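Long-range contacts in 1-carboxybiuret hydrolase subunit AtzE (Pseudomonas sp., PDB 6C62), which hydrolyses 1-carboxybiuret to urea-1,3-dicarboxylate and ammonia in the bacterial degradation of atrazine: residues R256-G262 with A285-W291; V278-L283 with V446-I452. One frame throughout, in Å; residues are numbered along the deposited sequence.

Contact 1 (R256-G262 with A285-W291); sequences RIGVLGG and ASEVVMW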
ATOM      1  N   ARG A 256     -14.958 -16.474 -24.929  1.00 22.63           N
ATOM      2  CA  ARG A 256     -16.130 -16.507 -24.071  1.00 24.56           C
ATOM      3  C   ARG A 256     -16.530 -15.062 -23.686  1.00 21.74           C
ATOM      4  O   ARG A 256     -15.772 -14.344 -23.013  1.00 17.86           O
ATOM      5  CB  ARG A 256     -15.882 -17.422 -22.862  1.00 29.56           C
ATOM      6  CG  ARG A 256     -17.177 -18.207 -22.529  1.00 37.12           C
ATOM      7  CD  ARG A 256     -17.127 -19.120 -21.287  1.00 41.45           C
ATOM      8  NE  ARG A 256     -18.497 -19.316 -20.763  1.00 43.09           N
ATOM      9  CZ  ARG A 256     -18.847 -19.529 -19.492  1.00 41.04           C
ATOM     10  NH1 ARG A 256     -17.946 -19.603 -18.521  1.00 41.01           N
ATOM     11  NH2 ARG A 256     -20.135 -19.696 -19.194  1.00 45.34           N
ATOM     12  N   ILE A 257     -17.673 -14.612 -24.197  1.00 19.07           N
ATOM     13  CA  ILE A 257     -18.080 -13.208 -24.028  1.00 18.30           C
ATOM     14  C   ILE A 257     -19.397 -13.183 -23.298  1.00 18.48           C
ATOM     15  O   ILE A 257     -20.335 -13.846 -23.694  1.00 17.54           O
ATOM     16  CB  ILE A 257     -18.158 -12.454 -25.386  1.00 18.48           C
ATOM     17  CG1 ILE A 257     -16.901 -12.731 -26.233  1.00 18.80           C
ATOM     18  CG2 ILE A 257     -18.408 -10.936 -25.196  1.00 17.67           C
ATOM     19  CD1 ILE A 257     -16.720 -11.827 -27.440  1.00 18.87           C
ATOM     20  N   GLY A 258     -19.474 -12.427 -22.220  1.00 17.00           N
ATOM     21  CA  GLY A 258     -20.675 -12.282 -21.445  1.00 15.58           C
ATOM     22  C   GLY A 258     -21.149 -10.866 -21.245  1.00 15.46           C
ATOM     23  O   GLY A 258     -20.404  -9.901 -21.465  1.00 16.24           O
ATOM     24  N   VAL A 259     -22.403 -10.754 -20.826  1.00 15.06           N
ATOM     25  CA  VAL A 259     -23.051  -9.485 -20.551  1.00 16.36           C
ATOM     26  C   VAL A 259     -23.259  -9.341 -19.048  1.00 15.70           C
ATOM     27  O   VAL A 259     -23.845 -10.238 -18.420  1.00 15.06           O
ATOM     28  CB  VAL A 259     -24.444  -9.421 -21.232  1.00 19.08           C
ATOM     29  CG1 VAL A 259     -25.124  -8.107 -20.987  1.00 20.41           C
ATOM     30  CG2 VAL A 259     -24.336  -9.626 -22.706  1.00 20.16           C
ATOM     31  N   LEU A 260     -22.792  -8.231 -18.455  1.00 15.02           N
ATOM     32  CA  LEU A 260     -22.906  -8.051 -17.007  1.00 15.84           C
ATOM     33  C   LEU A 260     -24.330  -7.731 -16.628  1.00 16.18           C
ATOM     34  O   LEU A 260     -24.966  -6.973 -17.308  1.00 16.28           O
ATOM     35  CB  LEU A 260     -21.972  -6.967 -16.469  1.00 16.65           C
ATOM     36  CG  LEU A 260     -20.479  -7.252 -16.604  1.00 17.84           C
ATOM     37  CD1 LEU A 260     -19.685  -6.131 -15.972  1.00 17.86           C
ATOM     38  CD2 LEU A 260     -20.138  -8.578 -15.928  1.00 18.75           C
ATOM     39  N   GLY A 261     -24.831  -8.338 -15.561  1.00 15.81           N
ATOM     40  CA  GLY A 261     -26.147  -8.047 -15.059  1.00 16.70           C
ATOM     41  C   GLY A 261     -26.074  -7.359 -13.726  1.00 18.60           C
ATOM     42  O   GLY A 261     -25.043  -6.743 -13.381  1.00 19.16           O
ATOM     43  N   GLY A 262     -27.150  -7.508 -12.965  1.00 16.87           N
ATOM     44  CA  GLY A 262     -27.298  -6.930 -11.625  1.00 18.09           C
ATOM     45  C   GLY A 262     -27.027  -5.436 -11.590  1.00 16.33           C
ATOM     46  O   GLY A 262     -27.747  -4.690 -12.243  1.00 17.44           O
ATOM     47  N   ALA A 285     -22.576 -12.639 -27.536  1.00 29.57           N
ATOM     48  CA  ALA A 285     -22.663 -12.817 -26.092  1.00 28.47           C
ATOM     49  C   ALA A 285     -24.105 -12.950 -25.726  1.00 30.75           C
ATOM     50  O   ALA A 285     -24.898 -12.077 -26.069  1.00 30.08           O
ATOM     51  CB  ALA A 285     -22.103 -11.619 -25.354  1.00 25.48           C
ATOM     52  N   SER A 286     -24.456 -14.033 -25.041  1.00 30.36           N
ATOM     53  CA  SER A 286     -25.867 -14.232 -24.607  1.00 34.20           C
ATOM     54  C   SER A 286     -26.036 -14.491 -23.131  1.00 33.74           C
ATOM     55  O   SER A 286     -27.090 -14.154 -22.592  1.00 41.51           O
ATOM     56  CB  SER A 286     -26.524 -15.347 -25.380  1.00 35.14           C
ATOM     57  OG  SER A 286     -25.653 -16.460 -25.434  1.00 32.72           O
ATOM     58  N   GLU A 287     -25.013 -15.027 -22.467  1.00 27.80           N
ATOM     59  CA  GLU A 287     -25.062 -15.265 -21.037  1.00 29.31           C
ATOM     60  C   GLU A 287     -24.946 -13.985 -20.208  1.00 27.08           C
ATOM     61  O   GLU A 287     -24.116 -13.132 -20.500  1.00 25.91           O
ATOM     62  CB  GLU A 287     -23.979 -16.224 -20.638  1.00 34.36           C
ATOM     63  CG  GLU A 287     -24.461 -17.649 -20.543  1.00 43.44           C
ATOM     64  CD  GLU A 287     -23.357 -18.581 -20.101  1.00 49.25           C
ATOM     65  OE1 GLU A 287     -23.131 -18.670 -18.855  1.00 48.10           O
ATOM     66  OE2 GLU A 287     -22.739 -19.198 -21.022  1.00 53.12           O
ATOM     67  N   VAL A 288     -25.791 -13.867 -19.197  1.00 22.52           N
ATOM     68  CA  VAL A 288     -25.743 -12.777 -18.223  1.00 23.02           C
ATOM     69  C   VAL A 288     -24.816 -13.253 -17.084  1.00 22.30           C
ATOM     70  O   VAL A 288     -24.941 -14.365 -16.601  1.00 20.07           O
ATOM     71  CB  VAL A 288     -27.143 -12.395 -17.754  1.00 23.91           C
ATOM     72  CG1 VAL A 288     -27.095 -11.415 -16.588  1.00 25.11           C
ATOM     73  CG2 VAL A 288     -27.951 -11.817 -18.914  1.00 25.10           C
ATOM     74  N   VAL A 289     -23.849 -12.440 -16.715  1.00 19.63           N
ATOM     75  CA  VAL A 289     -22.812 -12.781 -15.752  1.00 19.58           C
ATOM     76  C   VAL A 289     -22.887 -11.733 -14.597  1.00 19.27           C
ATOM     77  O   VAL A 289     -23.050 -10.533 -14.850  1.00 17.76           O
ATOM     78  CB  VAL A 289     -21.432 -12.632 -16.415  1.00 21.37           C
ATOM     79  CG1 VAL A 289     -20.300 -12.875 -15.442  1.00 23.86           C
ATOM     80  CG2 VAL A 289     -21.314 -13.541 -17.576  1.00 23.06           C
ATOM     81  N   MET A 290     -22.758 -12.181 -13.343  1.00 18.02           N
ATOM     82  CA  MET A 290     -22.689 -11.245 -12.212  1.00 19.02           C
ATOM     83  C   MET A 290     -21.226 -10.907 -11.906  1.00 17.20           C
ATOM     84  O   MET A 290     -20.406 -11.769 -11.767  1.00 18.27           O
ATOM     85  CB  MET A 290     -23.413 -11.791 -10.982  1.00 21.59           C
ATOM     86  CG  MET A 290     -24.886 -12.114 -11.339  1.00 25.15           C
ATOM     87  SD  MET A 290     -25.849 -10.657 -11.945  1.00 30.57           S
ATOM     88  CE  MET A 290     -26.352 -10.116 -10.306  1.00 40.09           C
ATOM     89  N   TRP A 291     -20.933  -9.625 -11.829  1.00 14.79           N
ATOM     90  CA  TRP A 291     -19.620  -9.135 -11.404  1.00 14.94           C
ATOM     91  C   TRP A 291     -19.611  -9.255  -9.876  1.00 17.52           C
ATOM     92  O   TRP A 291     -20.616  -8.937  -9.221  1.00 18.69           O
ATOM     93  CB  TRP A 291     -19.477  -7.694 -11.854  1.00 15.00           C
ATOM     94  CG  TRP A 291     -18.142  -7.046 -11.584  1.00 13.40           C
ATOM     95  CD1 TRP A 291     -17.797  -6.386 -10.464  1.00 13.90           C
ATOM     96  CD2 TRP A 291     -17.050  -6.929 -12.467  1.00 12.60           C
ATOM     97  NE1 TRP A 291     -16.550  -5.874 -10.587  1.00 12.59           N
ATOM     98  CE2 TRP A 291     -16.056  -6.207 -11.806  1.00 11.73           C
ATOM     99  CE3 TRP A 291     -16.807  -7.365 -13.759  1.00 12.86           C
ATOM    100  CZ2 TRP A 291     -14.852  -5.899 -12.375  1.00 12.43           C
ATOM    101  CZ3 TRP A 291     -15.576  -7.081 -14.343  1.00 13.71           C
ATOM    102  CH2 TRP A 291     -14.604  -6.347 -13.651  1.00 12.74           C
TER
HETATM  103  O   HOH W   1     -23.055  -7.588 -11.725  1.00 20.99           O

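Contact 2 (V278-L283 with V446-I452); sequences VAALTL and VLQDTGI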
ATOM      1  N   VAL A 278     -27.365  -4.493 -28.381  0.50 22.25           N
ATOM      2  CA  VAL A 278     -26.882  -4.588 -29.767  0.50 23.05           C
ATOM      3  C   VAL A 278     -25.437  -4.980 -29.842  0.50 21.46           C
ATOM      4  O   VAL A 278     -25.059  -5.760 -30.734  0.50 23.32           O
ATOM      5  CB  VAL A 278     -27.115  -3.308 -30.620  0.50 23.98           C
ATOM      6  CG1 VAL A 278     -26.510  -3.488 -32.004  0.50 22.75           C
ATOM      7  CG2 VAL A 278     -28.612  -3.041 -30.719  0.50 26.25           C
ATOM      8  N   ALA A 279     -24.616  -4.480 -28.921  1.00 21.40           N
ATOM      9  CA  ALA A 279     -23.192  -4.905 -28.885  1.00 20.45           C
ATOM     10  C   ALA A 279     -23.075  -6.421 -28.593  1.00 18.93           C
ATOM     11  O   ALA A 279     -22.313  -7.118 -29.234  1.00 19.88           O
ATOM     12  CB  ALA A 279     -22.400  -4.081 -27.878  1.00 20.73           C
ATOM     13  N   ALA A 280     -23.848  -6.895 -27.630  1.00 20.50           N
ATOM     14  CA  ALA A 280     -23.918  -8.336 -27.250  1.00 23.53           C
ATOM     15  C   ALA A 280     -24.307  -9.252 -28.427  1.00 23.33           C
ATOM     16  O   ALA A 280     -23.635 -10.263 -28.693  1.00 19.88           O
ATOM     17  CB  ALA A 280     -24.916  -8.509 -26.097  1.00 22.28           C
ATOM     18  N   LEU A 281     -25.373  -8.868 -29.130  0.50 25.04           N
ATOM     19  CA  LEU A 281     -25.801  -9.576 -30.364  0.50 25.99           C
ATOM     20  C   LEU A 281     -24.690  -9.644 -31.398  0.50 27.08           C
ATOM     21  O   LEU A 281     -24.386 -10.724 -31.921  0.50 27.65           O
ATOM     22  CB  LEU A 281     -27.038  -8.917 -30.984  0.50 26.33           C
ATOM     23  CG  LEU A 281     -27.727  -9.542 -32.218  0.50 26.52           C
ATOM     24  CD1 LEU A 281     -27.897 -11.048 -32.094  0.50 25.52           C
ATOM     25  CD2 LEU A 281     -29.062  -8.825 -32.424  0.50 24.95           C
ATOM     26  N   THR A 282     -24.042  -8.514 -31.658  1.00 25.82           N
ATOM     27  CA  THR A 282     -22.952  -8.485 -32.628  1.00 24.81           C
ATOM     28  C   THR A 282     -21.776  -9.346 -32.223  1.00 26.21           C
ATOM     29  O   THR A 282     -21.160  -9.969 -33.078  1.00 26.82           O
ATOM     30  CB  THR A 282     -22.421  -7.057 -32.792  1.00 27.07           C
ATOM     31  OG1 THR A 282     -23.531  -6.169 -32.936  1.00 25.80           O
ATOM     32  CG2 THR A 282     -21.477  -6.956 -33.987  1.00 27.98           C
ATOM     33  N   LEU A 283     -21.449  -9.361 -30.922  1.00 23.67           N
ATOM     34  CA  LEU A 283     -20.341 -10.148 -30.395  1.00 23.47           C
ATOM     35  C   LEU A 283     -20.677 -11.585 -30.020  1.00 24.64           C
ATOM     36  O   LEU A 283     -19.808 -12.301 -29.554  1.00 24.15           O
ATOM     37  CB  LEU A 283     -19.711  -9.445 -29.157  1.00 22.02           C
ATOM     38  CG  LEU A 283     -19.095  -8.070 -29.508  1.00 20.35           C
ATOM     39  CD1 LEU A 283     -18.728  -7.314 -28.254  1.00 22.08           C
ATOM     40  CD2 LEU A 283     -17.858  -8.198 -30.360  1.00 19.74           C
ATOM     41  N   VAL A 446     -14.282  -5.738 -34.195  1.00 18.04           N
ATOM     42  CA  VAL A 446     -15.496  -6.392 -34.680  1.00 19.65           C
ATOM     43  C   VAL A 446     -16.693  -5.438 -34.622  1.00 19.82           C
ATOM     44  O   VAL A 446     -17.450  -5.345 -35.607  1.00 21.63           O
ATOM     45  CB  VAL A 446     -15.825  -7.687 -33.915  1.00 20.93           C
ATOM     46  CG1 VAL A 446     -17.238  -8.238 -34.297  1.00 21.88           C
ATOM     47  CG2 VAL A 446     -14.742  -8.721 -34.173  1.00 21.35           C
ATOM     48  N   LEU A 447     -16.848  -4.676 -33.526  1.00 19.23           N
ATOM     49  CA  LEU A 447     -17.937  -3.728 -33.499  1.00 19.14           C
ATOM     50  C   LEU A 447     -17.797  -2.667 -34.583  1.00 18.38           C
ATOM     51  O   LEU A 447     -18.799  -2.243 -35.174  1.00 18.74           O
ATOM     52  CB  LEU A 447     -18.139  -3.085 -32.121  1.00 19.27           C
ATOM     53  CG  LEU A 447     -18.568  -4.003 -30.972  1.00 19.56           C
ATOM     54  CD1 LEU A 447     -18.666  -3.216 -29.664  1.00 19.18           C
ATOM     55  CD2 LEU A 447     -19.883  -4.742 -31.233  1.00 18.50           C
ATOM     56  N   GLN A 448     -16.572  -2.197 -34.809  1.00 17.48           N
ATOM     57  CA  GLN A 448     -16.317  -1.199 -35.818  1.00 17.69           C
ATOM     58  C   GLN A 448     -16.602  -1.708 -37.239  1.00 21.18           C
ATOM     59  O   GLN A 448     -17.227  -0.996 -38.032  1.00 21.91           O
ATOM     60  CB  GLN A 448     -14.871  -0.678 -35.751  1.00 17.18           C
ATOM     61  CG  GLN A 448     -14.674   0.612 -36.563  1.00 18.47           C
ATOM     62  CD  GLN A 448     -13.276   1.146 -36.412  1.00 19.08           C
ATOM     63  OE1 GLN A 448     -12.994   1.985 -35.573  1.00 18.13           O
ATOM     64  NE2 GLN A 448     -12.387   0.625 -37.218  1.00 18.55           N
ATOM     65  N   ASP A 449     -16.161  -2.918 -37.525  1.00 23.37           N
ATOM     66  CA  ASP A 449     -16.342  -3.534 -38.870  1.00 27.32           C
ATOM     67  C   ASP A 449     -17.811  -3.706 -39.255  1.00 27.92           C
ATOM     68  O   ASP A 449     -18.147  -3.529 -40.394  1.00 28.68           O
ATOM     69  CB  ASP A 449     -15.667  -4.896 -38.959  1.00 27.76           C
ATOM     70  CG  ASP A 449     -14.118  -4.804 -39.023  1.00 32.31           C
ATOM     71  OD1 ASP A 449     -13.496  -3.701 -39.159  1.00 34.17           O
ATOM     72  OD2 ASP A 449     -13.503  -5.879 -38.910  1.00 38.47           O
ATOM     73  N   THR A 450     -18.665  -4.041 -38.298  1.00 27.21           N
ATOM     74  CA  THR A 450     -20.066  -4.220 -38.564  1.00 28.46           C
ATOM     75  C   THR A 450     -20.821  -2.908 -38.555  1.00 28.55           C
ATOM     76  O   THR A 450     -21.987  -2.894 -38.837  1.00 28.18           O
ATOM     77  CB  THR A 450     -20.704  -5.167 -37.553  1.00 33.10           C
ATOM     78  OG1 THR A 450     -20.708  -4.542 -36.255  1.00 39.79           O
ATOM     79  CG2 THR A 450     -19.940  -6.511 -37.518  1.00 33.20           C
ATOM     80  N   GLY A 451     -20.199  -1.792 -38.195  1.00 27.40           N
ATOM     81  CA  GLY A 451     -20.899  -0.500 -38.256  1.00 25.54           C
ATOM     82  C   GLY A 451     -21.651  -0.133 -36.995  1.00 26.28           C
ATOM     83  O   GLY A 451     -22.186   0.976 -36.913  1.00 27.91           O
ATOM     84  N   ILE A 452     -21.645  -1.019 -35.988  1.00 25.73           N
ATOM     85  CA  ILE A 452     -22.298  -0.796 -34.701  1.00 25.58           C
ATOM     86  C   ILE A 452     -21.602   0.287 -33.847  1.00 23.48           C
ATOM     87  O   ILE A 452     -22.265   1.083 -33.197  1.00 23.25           O
ATOM     88  CB  ILE A 452     -22.354  -2.097 -33.886  1.00 31.44           C
ATOM     89  CG1 ILE A 452     -23.266  -3.139 -34.593  1.00 35.90           C
ATOM     90  CG2 ILE A 452     -22.854  -1.848 -32.462  1.00 32.59           C
ATOM     91  CD1 ILE A 452     -24.681  -2.643 -34.855  1.00 38.41           C
TER

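Contact 1 (R256-G262 with A285-W291)
Two parallel strands at the margin of the large mixed sheet meet here, Val-259 pairing with Val-288 and Leu-260 with Val-289. Val-259 is held through both its amide N and its carbonyl O: the N donates to Glu-287 O at 2.9 Å in a nearly straight bond, and the O accepts from Val-289 N at 2.8 Å. Gly-261 N then donates to Val-289 O, and one water carries the pairing onward, donating a hydrogen bond to Gly-261 O and accepting one from Trp-291 N. On the face of Leu-260 and Val-289, the Leu-260 methyl CD1 meets Trp-291 CE3 obliquely at 3.8 Å, while the indole NE1 is hydrogen-bonded to Tyr-353 OH. Met-290 starts out away from the partner strand, but bends at chi2 (-59°) and chi3 (-87°) bring its SD back to 3.6 Å from Gly-262 N; a CB on Gly-262 would collide with Met-290 CE. At the other end Arg-256 NH2 reaches the Glu-287 carboxylate, 3.2 Å from OE1 in a salt bridge and in a weak bond to OE2, the two planes turned 48° apart. NH1 of the same guanidinium is hydrogen-bonded to Asp-363 O, and the group makes a cation-pi contact with Trp-364. Helix 270-283 joins the strands and packs on Val-259, which makes the unit a beta-alpha-beta crossover at the sheet's edge.

Contact 2 (V278-L283 with V446-I452)
Thr-282 holds CG2 anti to its amide nitrogen and OG1 beside it (chi1 -46°), which aims the methyl at Thr-450 and leaves the hydroxyl turned back to its own helix. Thr-450, at chi1 67°, presents OG1 to that methyl, tip to tip, with Thr-282 CG2 and Thr-450 OG1 3.4 Å apart; this OG1 also donates to Leu-447 O from above the carbonyl plane. Thr-282 OG1 donates to Val-278 O at 2.7 Å, and that carbonyl also accepts from Thr-282 N on the opposite face of its plane. The Ile-452 side chain runs past that of Thr-282 in the opposite direction, its CG1 3.5 Å from Thr-282 OG1, and its CD1 lies against Val-278 CG1. The Leu-447 methyl CD2 is shared, 3.8 Å from both Thr-282 CB and Leu-283 CG, where the two leucines cross at about a right angle. Replacing Thr-282 by a glycine would probably open a gap beside Leu-447 CD2 and Thr-450 and leave Val-278 O with the backbone bond alone from this position. A Schellman motif at Gly-451 ends helix 437-449 and turns the chain so that Ile-452 faces helix 270-283. Ala-279, Leu-283 and Leu-447 also rest on strand 426-432, so both helices share a seat on the central sheet.

Helix 270-283 ties the two contacts together: its last turns supply 278-283 to contact 2, and the chain then runs directly into 285-291 of contact 1. Their centres are about 16 Å apart, yet they touch. Ala-285 N probably donates a hydrogen bond to Ala-280 O at 2.8 Å, while Val-259 CG2 packs on Ala-280 CB at 3.6 Å. The helix thus turns Ala-280 to Val-259 of strand 257-260 and to Ala-285, and Thr-282 to helix 437-449, and the loop residue Ile-252 touches both Ile-257 and Leu-283. Both contacts lie away from the residues assigned by similarity to catalysis, Lys-74, Ser-150 and Ser-174, and belong to the peripheral packing of the amidase fold.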